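Local coordinates for 5-formaminoimidazole-4-carboxamide-1-(beta)-D-ribofuranosyl 5'-monophosphate synthetase (Methanocaldococcus jannaschii, PDB 2R7M), which catalyses the ATP- and formate-dependent, folate-independent formylation of AICAR to FAICAR in purine biosynthesis, at residues A22-H27 / V90-F95; S26-H31 / A313-G318; V139-E144 / I198-V203; D150-V155 / Y166-S171. All coordinates share one frame; numbering follows the deposited sequence.

The four contacts fall into two pairs, each at one bound AMP. Contacts 1 and 2 use the loop after strand 20-24, share Ser26 and His27, and have centres about 7 Å apart; both touch AMP of chain F, beside residues that bind AICAR. Contacts 3 and 4 have centres about 9 Å apart and join neighbouring strands of one antiparallel sheet at AMP of chain E, in the ATP site. Their seam includes a probable hydrogen bond of 2.8 Å from Ile154 N to Glu199 O. The pairs do not touch: their nearest atoms, in contacts 2 and 4, are about 12 Å apart. Along the chain, contacts 3 and 4 lie within the loop closed by contact 2.

Contact 1: A22-H27 / V90-F95; sequences ATLGSH and VPHGSF. With AMP (adenosine monophosphate), chain F.
His92 holds CG between its own backbone N and carbonyl carbon (chi1 60°), and Thr23 sets OG1 opposite its backbone N (chi1 -154°), rotations that bring imidazole and hydroxyl together beside strand 20-24. The place is the C-terminal end of neighbouring strands 20-24 and 87-89 in the parallel sheet of the Rossmann-like domain, where loops carry ligand-binding residues. Val90 stays bonded to the first strand: Val90 N donates to Ala22 O at 2.8 Å, and Thr23 OG1 donates to Val90 O at 2.6 Å, in the carbonyl plane. His92, the N-cap residue of helix 93-99, gives its NE2 proton to Leu24 O (2.9 Å, 163° at the hydrogen). That oxygen lies close to the ring plane, and His27 CB covers one face of the His92 ring, 3.7 Å from its centroid; together they restrict the imidazole's rotation. The two imidazoles are nearly parallel but slid apart, with centroids 5.1 Å from each other, and Gly93 CA rests over the His27 face, 3.8 Å from its centroid. On the apolar side Leu24 CD2 approaches Phe95 CA to 3.7 Å, and Leu24 CB meets the edge of the Phe95 ring. His27 and Ser94 both bind AICAR; consistent with AMP of chain F occupying that pocket, the nucleotide's O4' stands at the imidazole edge, 3.4 Å from His27 NE2.

Contact 2: S26-H31 / A313-G318; sequences SHTSLH and ARVDGG. With AMP (adenosine monophosphate), chain F.
Val315 O is approached by two side chains: Arg314 NH2 donates to it at 3.0 Å (163° at the hydrogen), and His27 CE1 brings its ring edge to within 3.4 Å. The oxygen lies near the guanidinium plane, although the donor stands tilted from the carbonyl plane. Arg314 is also salt-bridged through NE to Glu122, so two partners orient its head group; ring and guanidinium planes are 81° apart, and Arg314 NH2 stays 3.7 Å from His27 CE1. The ring's own ND1, of His27, shares a 3.0 Å hydrogen bond with Thr28 OG1. Thr28 occupies the N-cap position of helix 29-38 without a side-chain capping bond. With OG1 between backbone N and carbonyl carbon (chi1 42°), it puts that oxygen 3.4 Å from Val315 CG1, while its methyl CG2 packs 3.6 Å from Gly317 CA. The loop beyond is shaped by an Asx turn, in which Gly318 N reaches Asp316 OD2 at 2.8 Å from above the carboxylate plane; Asp316 OD1 is salt-bridged to Arg228. Gly317 CA lies 3.5 Å from C6 of AMP of chain F, making this loop part of the nucleotide pocket's wall. The contact therefore joins the start of helix 29-38 to the loop between strand 306-312 and helix 339-353, with Val315 also packing on Pro293 of strand 292-300 and on Met339.

Contact 3: V139-E144 / I198-V203; sequences VPKKYE and IEEYVV. With AMP (adenosine monophosphate), chain E.
Segments 139-144 and 198-203 run antiparallel, their touching parts 152° apart end to end, with Lys142 and Glu199 as a non-hydrogen-bonded pair at a CA-CA distance of 4.5 Å. Glu200 N donates to Lys141 O at 2.8 Å, and the return bond ends on a side chain: Lys141 N donates to Glu200 OE1 at 3.0 Å (168° at the hydrogen), using the carboxylate's anti lone pair. Glu200 reaches this amide with an extended chain. Further along, the bond from Tyr143 N to Ile198 O is bent to 145°. Tyr143 CB packs on Ile198 CG2 at 3.6 Å, and the ring turns its edge toward the backbone of Glu199 and Glu200; its OH is hydrogen-bonded to Asp150. The short, weakly bonded strand 142-143 lies at the border of the small antiparallel sheet of the ATP-grasp fold, whose strand 197-200 leads into the adenine-binding segment. There Glu199 OE2, also salt-bridged to Lys156, accepts from N6 of AMP of chain E at 2.8 Å, and Val202 N donates to the base's N1 at 2.9 Å. The Tyr201 ring carries C2 of the adenine over one face. Pro140 lies alongside Glu199, its CG 3.5 Å from both Glu199 OE2 and the AMP N6.

Contact 4: D150-V155 / Y166-S171; sequences DGTVIV and YFIASS. With AMP (adenosine monophosphate), chain E.
Val155 and Phe167 lie side by side in the same direction, with Val155 CB over one face of the phenyl ring, 4.2 Å from its centroid. Phe167 achieves this with CG held between its backbone N and carbonyl carbon (chi1 71°). Val153 CG2 and Ala169 CB, 4.0 Å apart, continue that apolar face; Phe167 also meets Phe175 of helix 172-183 edge-to-face. On the Ile154 and Ile168 face, Ile154 CD1 comes to the edge of the Tyr166 ring and sits 3.7 Å from N9 of AMP of chain E. The backbone pairs as an antiparallel hairpin of the ATP-grasp sheet, strands 153-156 and 166-169, with three bonds: Val153 N to Ala169 O is 2.8 Å, Ala169 N to Val153 O 3.2 Å, and Val155 N to Phe167 O 2.9 Å. Toward the outer end, Thr152 CG2 presses tightly on Ile168 CG2 at 3.4 Å. There Thr152 OG1 donates to Ser170 OG at 2.8 Å, tying the side chains where strand pairing stops. The chemistry implies a division of labour: one face packs on helix 172-183, while on the other Ile154 offers the purine an apolar surface without polar groups of its own.

Contact 1: A22-H27 / V90-F95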
# COMPACT_ATOMS: atom_id res chain seq x y z
N ALA A 22 20.53 15.13 8.49
CA ALA A 22 20.48 16.56 8.25
C ALA A 22 20.92 16.91 6.82
O ALA A 22 21.65 16.16 6.18
CB ALA A 22 21.34 17.30 9.27
N THR A 23 20.46 18.06 6.34
CA THR A 23 20.94 18.60 5.08
C THR A 23 20.52 20.05 4.94
O THR A 23 19.71 20.56 5.73
CB THR A 23 20.44 17.78 3.84
OG1 THR A 23 21.36 17.93 2.76
CG2 THR A 23 19.06 18.23 3.40
N LEU A 24 21.09 20.73 3.95
CA LEU A 24 20.73 22.10 3.67
C LEU A 24 19.44 22.14 2.85
O LEU A 24 19.26 21.37 1.91
CB LEU A 24 21.88 22.81 2.94
CG LEU A 24 21.67 24.25 2.47
CD1 LEU A 24 21.57 25.17 3.66
CD2 LEU A 24 22.81 24.69 1.55
N GLY A 25 18.55 23.06 3.20
CA GLY A 25 17.28 23.17 2.51
C GLY A 25 17.43 23.76 1.12
O GLY A 25 17.19 24.95 0.92
N SER A 26 17.82 22.92 0.16
CA SER A 26 17.96 23.31 -1.23
C SER A 26 18.43 22.13 -2.06
O SER A 26 18.70 21.06 -1.54
CB SER A 26 18.96 24.47 -1.37
OG SER A 26 19.12 24.85 -2.73
N HIS A 27 18.52 22.34 -3.37
CA HIS A 27 19.10 21.36 -4.29
C HIS A 27 18.28 20.07 -4.48
O HIS A 27 17.62 19.89 -5.50
CB HIS A 27 20.54 21.03 -3.88
CG HIS A 27 21.32 20.32 -4.95
ND1 HIS A 27 21.52 18.96 -4.94
CD2 HIS A 27 21.94 20.79 -6.06
CE1 HIS A 27 22.24 18.62 -6.00
NE2 HIS A 27 22.51 19.71 -6.69
N VAL A 90 23.82 14.87 4.88
CA VAL A 90 23.85 14.37 3.50
C VAL A 90 24.24 15.51 2.56
O VAL A 90 23.52 16.50 2.43
CB VAL A 90 22.51 13.69 3.08
CG1 VAL A 90 22.48 13.39 1.57
CG2 VAL A 90 22.30 12.40 3.87
N PRO A 91 25.42 15.39 1.93
CA PRO A 91 25.92 16.48 1.12
C PRO A 91 25.25 16.55 -0.25
O PRO A 91 24.80 15.53 -0.80
CB PRO A 91 27.40 16.14 0.96
CG PRO A 91 27.45 14.67 1.00
CD PRO A 91 26.35 14.24 1.95
N HIS A 92 25.18 17.76 -0.78
CA HIS A 92 24.65 17.96 -2.12
C HIS A 92 25.21 19.24 -2.74
O HIS A 92 25.85 20.04 -2.05
CB HIS A 92 23.13 17.93 -2.11
CG HIS A 92 22.49 18.98 -1.24
ND1 HIS A 92 22.79 20.32 -1.36
CD2 HIS A 92 21.53 18.89 -0.29
CE1 HIS A 92 22.05 21.01 -0.51
NE2 HIS A 92 21.28 20.17 0.15
N GLY A 93 24.96 19.43 -4.03
CA GLY A 93 25.49 20.58 -4.77
C GLY A 93 25.49 21.90 -4.03
O GLY A 93 26.52 22.56 -3.93
N SER A 94 24.32 22.30 -3.52
CA SER A 94 24.16 23.59 -2.85
C SER A 94 24.92 23.68 -1.54
O SER A 94 25.43 24.75 -1.19
CB SER A 94 22.68 23.88 -2.58
OG SER A 94 22.05 24.43 -3.71
N PHE A 95 24.97 22.58 -0.80
CA PHE A 95 25.61 22.56 0.51
C PHE A 95 27.10 22.82 0.36
O PHE A 95 27.69 23.59 1.12
CB PHE A 95 25.38 21.22 1.21
CG PHE A 95 26.30 20.99 2.37
CD1 PHE A 95 26.09 21.65 3.58
CD2 PHE A 95 27.38 20.13 2.26
CE1 PHE A 95 26.93 21.45 4.65
CE2 PHE A 95 28.24 19.93 3.33
CZ PHE A 95 28.01 20.59 4.52
P AMP F . 21.59 25.84 -6.83
O1P AMP F . 22.20 26.92 -7.69
O2P AMP F . 21.82 26.04 -5.35
O3P AMP F . 20.15 25.51 -7.17
O5' AMP F . 22.37 24.48 -7.21
C5' AMP F . 23.78 24.36 -7.10
C4' AMP F . 24.35 23.65 -8.33
O4' AMP F . 23.85 22.31 -8.46
C3' AMP F . 24.01 24.35 -9.64
O3' AMP F . 25.10 25.18 -10.05
C2' AMP F . 23.78 23.24 -10.65
O2' AMP F . 24.95 22.96 -11.42
C1' AMP F . 23.47 22.02 -9.81
N9 AMP F . 22.01 21.76 -9.89
C8 AMP F . 21.09 22.30 -9.08
N7 AMP F . 19.85 21.86 -9.40
C5 AMP F . 19.97 21.02 -10.44
C6 AMP F . 19.04 20.21 -11.26
N6 AMP F . 17.71 20.24 -11.02
N1 AMP F . 19.58 19.48 -12.26
C2 AMP F . 20.90 19.46 -12.51
N3 AMP F . 21.80 20.17 -11.80
C4 AMP F . 21.40 20.96 -10.77

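Contact 2: S26-H31 / A313-G318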
# COMPACT_ATOMS: atom_id res chain seq x y z
N SER A 26 17.82 22.92 0.16
CA SER A 26 17.96 23.31 -1.23
C SER A 26 18.43 22.13 -2.06
O SER A 26 18.70 21.06 -1.54
CB SER A 26 18.96 24.47 -1.37
OG SER A 26 19.12 24.85 -2.73
N HIS A 27 18.52 22.34 -3.37
CA HIS A 27 19.10 21.36 -4.29
C HIS A 27 18.28 20.07 -4.48
O HIS A 27 17.62 19.89 -5.50
CB HIS A 27 20.54 21.03 -3.88
CG HIS A 27 21.32 20.32 -4.95
ND1 HIS A 27 21.52 18.96 -4.94
CD2 HIS A 27 21.94 20.79 -6.06
CE1 HIS A 27 22.24 18.62 -6.00
NE2 HIS A 27 22.51 19.71 -6.69
N THR A 28 18.36 19.16 -3.51
CA THR A 28 17.68 17.87 -3.57
C THR A 28 17.14 17.48 -2.19
O THR A 28 16.94 16.30 -1.91
CB THR A 28 18.65 16.76 -4.00
OG1 THR A 28 19.91 16.94 -3.33
CG2 THR A 28 18.88 16.75 -5.52
N SER A 29 16.94 18.46 -1.32
CA SER A 29 16.68 18.18 0.09
C SER A 29 15.26 17.70 0.37
O SER A 29 15.02 17.05 1.37
CB SER A 29 17.01 19.39 0.96
OG SER A 29 16.06 20.42 0.74
N LEU A 30 14.33 18.03 -0.51
CA LEU A 30 12.95 17.58 -0.36
C LEU A 30 12.80 16.06 -0.29
O LEU A 30 12.03 15.56 0.52
CB LEU A 30 12.06 18.15 -1.47
CG LEU A 30 11.66 19.62 -1.36
CD1 LEU A 30 10.75 19.98 -2.52
CD2 LEU A 30 10.98 19.88 -0.03
N HIS A 31 13.51 15.33 -1.15
CA HIS A 31 13.45 13.86 -1.13
C HIS A 31 14.51 13.23 -0.23
O HIS A 31 14.33 12.11 0.24
CB HIS A 31 13.45 13.24 -2.54
CG HIS A 31 14.72 13.44 -3.31
ND1 HIS A 31 15.76 12.54 -3.27
CD2 HIS A 31 15.10 14.42 -4.17
CE1 HIS A 31 16.74 12.96 -4.05
NE2 HIS A 31 16.36 14.09 -4.62
N ALA A 313 29.78 13.50 -7.87
CA ALA A 313 30.30 12.50 -6.93
C ALA A 313 29.41 12.42 -5.70
O ALA A 313 29.75 11.80 -4.70
CB ALA A 313 31.74 12.84 -6.54
N ARG A 314 28.26 13.08 -5.79
CA ARG A 314 27.22 12.97 -4.78
C ARG A 314 25.86 13.00 -5.48
O ARG A 314 25.78 12.77 -6.68
CB ARG A 314 27.35 14.08 -3.73
CG ARG A 314 27.88 15.39 -4.26
CD ARG A 314 26.96 15.99 -5.28
NE ARG A 314 27.52 17.22 -5.83
CZ ARG A 314 26.87 18.02 -6.68
NH1 ARG A 314 27.46 19.12 -7.12
NH2 ARG A 314 25.64 17.72 -7.07
N VAL A 315 24.80 13.27 -4.72
CA VAL A 315 23.47 13.28 -5.30
C VAL A 315 23.33 14.45 -6.28
O VAL A 315 23.79 15.56 -5.98
CB VAL A 315 22.36 13.28 -4.21
CG1 VAL A 315 22.36 14.58 -3.41
CG2 VAL A 315 20.99 12.97 -4.81
N ASP A 316 22.73 14.18 -7.43
CA ASP A 316 22.57 15.15 -8.53
C ASP A 316 21.13 15.67 -8.58
O ASP A 316 20.18 14.93 -8.29
CB ASP A 316 22.96 14.47 -9.85
CG ASP A 316 22.69 15.34 -11.08
OD1 ASP A 316 23.64 15.99 -11.56
OD2 ASP A 316 21.55 15.37 -11.58
N GLY A 317 20.97 16.94 -8.95
CA GLY A 317 19.65 17.59 -8.96
C GLY A 317 18.57 16.87 -9.72
O GLY A 317 17.38 17.04 -9.45
N GLY A 318 18.97 16.06 -10.70
CA GLY A 318 18.01 15.34 -11.54
C GLY A 318 17.20 14.27 -10.82
O GLY A 318 16.22 13.77 -11.37
P AMP F . 21.59 25.84 -6.83
O1P AMP F . 22.20 26.92 -7.69
O2P AMP F . 21.82 26.04 -5.35
O3P AMP F . 20.15 25.51 -7.17
O5' AMP F . 22.37 24.48 -7.21
C5' AMP F . 23.78 24.36 -7.10
C4' AMP F . 24.35 23.65 -8.33
O4' AMP F . 23.85 22.31 -8.46
C3' AMP F . 24.01 24.35 -9.64
O3' AMP F . 25.10 25.18 -10.05
C2' AMP F . 23.78 23.24 -10.65
O2' AMP F . 24.95 22.96 -11.42
C1' AMP F . 23.47 22.02 -9.81
N9 AMP F . 22.01 21.76 -9.89
C8 AMP F . 21.09 22.30 -9.08
N7 AMP F . 19.85 21.86 -9.40
C5 AMP F . 19.97 21.02 -10.44
C6 AMP F . 19.04 20.21 -11.26
N6 AMP F . 17.71 20.24 -11.02
N1 AMP F . 19.58 19.48 -12.26
C2 AMP F . 20.90 19.46 -12.51
N3 AMP F . 21.80 20.17 -11.80
C4 AMP F . 21.40 20.96 -10.77

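Contact 3: V139-E144 / I198-V203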
# COMPACT_ATOMS: atom_id res chain seq x y z
N VAL A 139 34.38 10.19 -23.40
CA VAL A 139 34.21 11.61 -23.08
C VAL A 139 34.33 12.43 -24.38
O VAL A 139 34.84 11.93 -25.39
CB VAL A 139 35.27 12.07 -22.07
CG1 VAL A 139 35.03 11.42 -20.71
CG2 VAL A 139 36.67 11.75 -22.57
N PRO A 140 33.84 13.68 -24.37
CA PRO A 140 34.06 14.53 -25.54
C PRO A 140 35.55 14.74 -25.84
O PRO A 140 36.36 14.81 -24.91
CB PRO A 140 33.43 15.86 -25.12
CG PRO A 140 32.46 15.50 -24.06
CD PRO A 140 33.09 14.38 -23.31
N LYS A 141 35.90 14.82 -27.11
CA LYS A 141 37.28 15.12 -27.50
C LYS A 141 37.65 16.53 -27.02
O LYS A 141 36.86 17.46 -27.14
CB LYS A 141 37.45 14.98 -29.01
CG LYS A 141 38.87 15.08 -29.52
CD LYS A 141 39.14 14.03 -30.60
CE LYS A 141 37.88 13.64 -31.37
NZ LYS A 141 37.36 14.71 -32.29
N LYS A 142 38.84 16.68 -26.44
CA LYS A 142 39.28 17.97 -25.91
C LYS A 142 40.11 18.76 -26.92
O LYS A 142 40.76 18.18 -27.79
CB LYS A 142 40.07 17.79 -24.61
CG LYS A 142 39.31 17.06 -23.51
CD LYS A 142 37.97 17.73 -23.20
CE LYS A 142 37.26 17.07 -22.03
NZ LYS A 142 36.99 15.62 -22.27
N TYR A 143 40.08 20.09 -26.81
CA TYR A 143 40.84 20.97 -27.70
C TYR A 143 41.71 21.97 -26.93
O TYR A 143 41.21 22.78 -26.15
CB TYR A 143 39.91 21.70 -28.68
CG TYR A 143 39.22 20.76 -29.63
CD1 TYR A 143 39.74 20.52 -30.90
CD2 TYR A 143 38.05 20.09 -29.26
CE1 TYR A 143 39.12 19.65 -31.77
CE2 TYR A 143 37.43 19.22 -30.12
CZ TYR A 143 37.96 19.00 -31.38
OH TYR A 143 37.33 18.12 -32.23
N GLU A 144 43.01 21.90 -27.17
CA GLU A 144 43.96 22.74 -26.43
C GLU A 144 43.75 24.23 -26.70
O GLU A 144 43.79 25.04 -25.78
CB GLU A 144 45.41 22.33 -26.73
CG GLU A 144 45.66 20.82 -26.69
CD GLU A 144 45.15 20.17 -25.41
OE1 GLU A 144 44.42 19.15 -25.50
OE2 GLU A 144 45.48 20.67 -24.31
N ILE A 198 37.44 24.02 -24.41
CA ILE A 198 36.85 23.72 -25.70
C ILE A 198 36.77 22.22 -25.85
O ILE A 198 37.76 21.52 -25.66
CB ILE A 198 37.73 24.28 -26.85
CG1 ILE A 198 37.96 25.78 -26.68
CG2 ILE A 198 37.12 23.97 -28.22
CD1 ILE A 198 39.13 26.32 -27.48
N GLU A 199 35.59 21.71 -26.19
CA GLU A 199 35.46 20.28 -26.43
C GLU A 199 34.49 19.98 -27.56
O GLU A 199 33.65 20.80 -27.92
CB GLU A 199 35.05 19.53 -25.15
CG GLU A 199 33.76 20.03 -24.47
CD GLU A 199 33.32 19.13 -23.31
OE1 GLU A 199 34.18 18.69 -22.51
OE2 GLU A 199 32.11 18.87 -23.18
N GLU A 200 34.64 18.79 -28.11
CA GLU A 200 33.72 18.27 -29.09
C GLU A 200 32.26 18.51 -28.68
O GLU A 200 31.88 18.24 -27.55
CB GLU A 200 33.98 16.77 -29.24
CG GLU A 200 33.05 16.06 -30.17
CD GLU A 200 33.30 14.58 -30.20
OE1 GLU A 200 34.11 14.09 -29.38
OE2 GLU A 200 32.67 13.90 -31.04
N TYR A 201 31.46 19.02 -29.61
CA TYR A 201 30.02 19.12 -29.39
C TYR A 201 29.42 17.75 -29.71
O TYR A 201 29.44 17.31 -30.86
CB TYR A 201 29.38 20.21 -30.26
CG TYR A 201 27.95 20.50 -29.88
CD1 TYR A 201 27.64 21.55 -29.03
CD2 TYR A 201 26.90 19.70 -30.35
CE1 TYR A 201 26.32 21.81 -28.65
CE2 TYR A 201 25.58 19.96 -29.97
CZ TYR A 201 25.30 21.01 -29.12
OH TYR A 201 23.99 21.27 -28.75
N VAL A 202 28.93 17.05 -28.69
CA VAL A 202 28.29 15.76 -28.92
C VAL A 202 26.81 15.97 -29.25
O VAL A 202 26.08 16.61 -28.50
CB VAL A 202 28.47 14.77 -27.73
CG1 VAL A 202 27.77 13.45 -28.01
CG2 VAL A 202 29.97 14.52 -27.47
N VAL A 203 26.40 15.45 -30.40
CA VAL A 203 25.03 15.57 -30.88
C VAL A 203 24.26 14.28 -30.56
O VAL A 203 24.54 13.22 -31.13
CB VAL A 203 24.98 15.86 -32.40
CG1 VAL A 203 23.55 16.09 -32.87
CG2 VAL A 203 25.87 17.06 -32.75
P AMP E . 27.92 21.48 -18.17
O1P AMP E . 27.21 20.58 -17.19
O2P AMP E . 28.04 22.92 -17.75
O3P AMP E . 29.15 20.84 -18.76
O5' AMP E . 26.97 21.59 -19.46
C5' AMP E . 25.84 22.45 -19.49
C4' AMP E . 24.98 21.93 -20.63
O4' AMP E . 25.65 22.13 -21.88
C3' AMP E . 24.77 20.43 -20.53
O3' AMP E . 23.67 20.06 -19.69
C2' AMP E . 24.55 20.03 -21.97
O2' AMP E . 23.17 20.15 -22.32
C1' AMP E . 25.40 21.03 -22.76
N9 AMP E . 26.68 20.36 -23.06
C8 AMP E . 27.70 20.21 -22.19
N7 AMP E . 28.72 19.52 -22.75
C5 AMP E . 28.36 19.23 -24.01
C6 AMP E . 28.98 18.54 -25.16
N6 AMP E . 30.22 17.99 -25.05
N1 AMP E . 28.27 18.44 -26.29
C2 AMP E . 27.03 18.96 -26.41
N3 AMP E . 26.40 19.61 -25.41
C4 AMP E . 27.00 19.77 -24.21

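Contact 4: D150-V155 / Y166-S171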
# COMPACT_ATOMS: atom_id res chain seq x y z
N ASP A 150 38.28 21.83 -35.45
CA ASP A 150 38.11 21.23 -36.78
C ASP A 150 36.71 20.64 -36.95
O ASP A 150 36.46 19.83 -37.84
CB ASP A 150 39.15 20.14 -37.01
CG ASP A 150 39.03 18.99 -36.00
OD1 ASP A 150 38.19 19.08 -35.08
OD2 ASP A 150 39.78 18.00 -36.14
N GLY A 151 35.79 21.03 -36.08
CA GLY A 151 34.42 20.54 -36.12
C GLY A 151 33.57 21.46 -35.27
O GLY A 151 34.01 22.54 -34.89
N THR A 152 32.35 21.03 -34.97
CA THR A 152 31.53 21.80 -34.04
C THR A 152 32.00 21.50 -32.62
O THR A 152 32.19 20.34 -32.23
CB THR A 152 30.02 21.53 -34.22
OG1 THR A 152 29.66 21.77 -35.59
CG2 THR A 152 29.19 22.45 -33.34
N VAL A 153 32.22 22.56 -31.85
CA VAL A 153 32.67 22.42 -30.48
C VAL A 153 31.75 23.22 -29.59
O VAL A 153 30.99 24.07 -30.06
CB VAL A 153 34.12 22.95 -30.27
CG1 VAL A 153 35.15 22.12 -31.04
CG2 VAL A 153 34.22 24.42 -30.63
N ILE A 154 31.79 22.93 -28.29
CA ILE A 154 31.11 23.77 -27.33
C ILE A 154 32.20 24.33 -26.43
O ILE A 154 33.17 23.64 -26.13
CB ILE A 154 30.04 22.98 -26.51
CG1 ILE A 154 29.27 23.93 -25.57
CG2 ILE A 154 30.70 21.83 -25.74
CD1 ILE A 154 28.15 23.25 -24.79
N VAL A 155 32.05 25.57 -26.00
CA VAL A 155 33.10 26.20 -25.22
C VAL A 155 32.60 26.65 -23.86
O VAL A 155 31.68 27.46 -23.76
CB VAL A 155 33.75 27.41 -25.96
CG1 VAL A 155 34.98 27.88 -25.20
CG2 VAL A 155 34.11 27.02 -27.38
N TYR A 166 28.31 30.49 -22.41
CA TYR A 166 28.61 29.31 -23.21
C TYR A 166 28.39 29.68 -24.67
O TYR A 166 27.56 30.52 -24.98
CB TYR A 166 27.64 28.18 -22.87
CG TYR A 166 28.02 27.31 -21.68
CD1 TYR A 166 27.91 27.79 -20.38
CD2 TYR A 166 28.42 26.01 -21.87
CE1 TYR A 166 28.24 27.00 -19.30
CE2 TYR A 166 28.75 25.20 -20.80
CZ TYR A 166 28.66 25.70 -19.51
OH TYR A 166 28.99 24.89 -18.44
N PHE A 167 29.13 29.04 -25.58
CA PHE A 167 28.84 29.20 -27.00
C PHE A 167 29.31 28.04 -27.86
O PHE A 167 30.12 27.21 -27.43
CB PHE A 167 29.32 30.56 -27.55
CG PHE A 167 30.82 30.69 -27.67
CD1 PHE A 167 31.54 31.46 -26.77
CD2 PHE A 167 31.51 30.06 -28.70
CE1 PHE A 167 32.90 31.59 -26.88
CE2 PHE A 167 32.88 30.18 -28.82
CZ PHE A 167 33.58 30.95 -27.92
N ILE A 168 28.76 27.97 -29.07
CA ILE A 168 29.11 26.93 -30.03
C ILE A 168 29.93 27.55 -31.17
O ILE A 168 29.65 28.67 -31.60
CB ILE A 168 27.83 26.28 -30.63
CG1 ILE A 168 26.91 25.78 -29.51
CG2 ILE A 168 28.19 25.16 -31.60
CD1 ILE A 168 25.57 25.24 -30.01
N ALA A 169 30.94 26.82 -31.63
CA ALA A 169 31.74 27.28 -32.75
C ALA A 169 32.02 26.12 -33.69
O ALA A 169 32.18 24.99 -33.24
CB ALA A 169 33.05 27.90 -32.24
N SER A 170 32.07 26.42 -34.99
CA SER A 170 32.44 25.42 -36.00
C SER A 170 33.77 25.73 -36.72
O SER A 170 34.16 25.03 -37.66
CB SER A 170 31.31 25.22 -37.02
OG SER A 170 30.35 24.27 -36.57
N SER A 171 34.45 26.78 -36.26
CA SER A 171 35.77 27.15 -36.79
C SER A 171 36.51 28.05 -35.80
O SER A 171 35.91 28.62 -34.89
CB SER A 171 35.64 27.88 -38.13
OG SER A 171 34.94 29.10 -37.96
P AMP E . 27.92 21.48 -18.17
O1P AMP E . 27.21 20.58 -17.19
O2P AMP E . 28.04 22.92 -17.75
O3P AMP E . 29.15 20.84 -18.76
O5' AMP E . 26.97 21.59 -19.46
C5' AMP E . 25.84 22.45 -19.49
C4' AMP E . 24.98 21.93 -20.63
O4' AMP E . 25.65 22.13 -21.88
C3' AMP E . 24.77 20.43 -20.53
O3' AMP E . 23.67 20.06 -19.69
C2' AMP E . 24.55 20.03 -21.97
O2' AMP E . 23.17 20.15 -22.32
C1' AMP E . 25.40 21.03 -22.76
N9 AMP E . 26.68 20.36 -23.06
C8 AMP E . 27.70 20.21 -22.19
N7 AMP E . 28.72 19.52 -22.75
C5 AMP E . 28.36 19.23 -24.01
C6 AMP E . 28.98 18.54 -25.16
N6 AMP E . 30.22 17.99 -25.05
N1 AMP E . 28.27 18.44 -26.29
C2 AMP E . 27.03 18.96 -26.41
N3 AMP E . 26.40 19.61 -25.41
C4 AMP E . 27.00 19.77 -24.21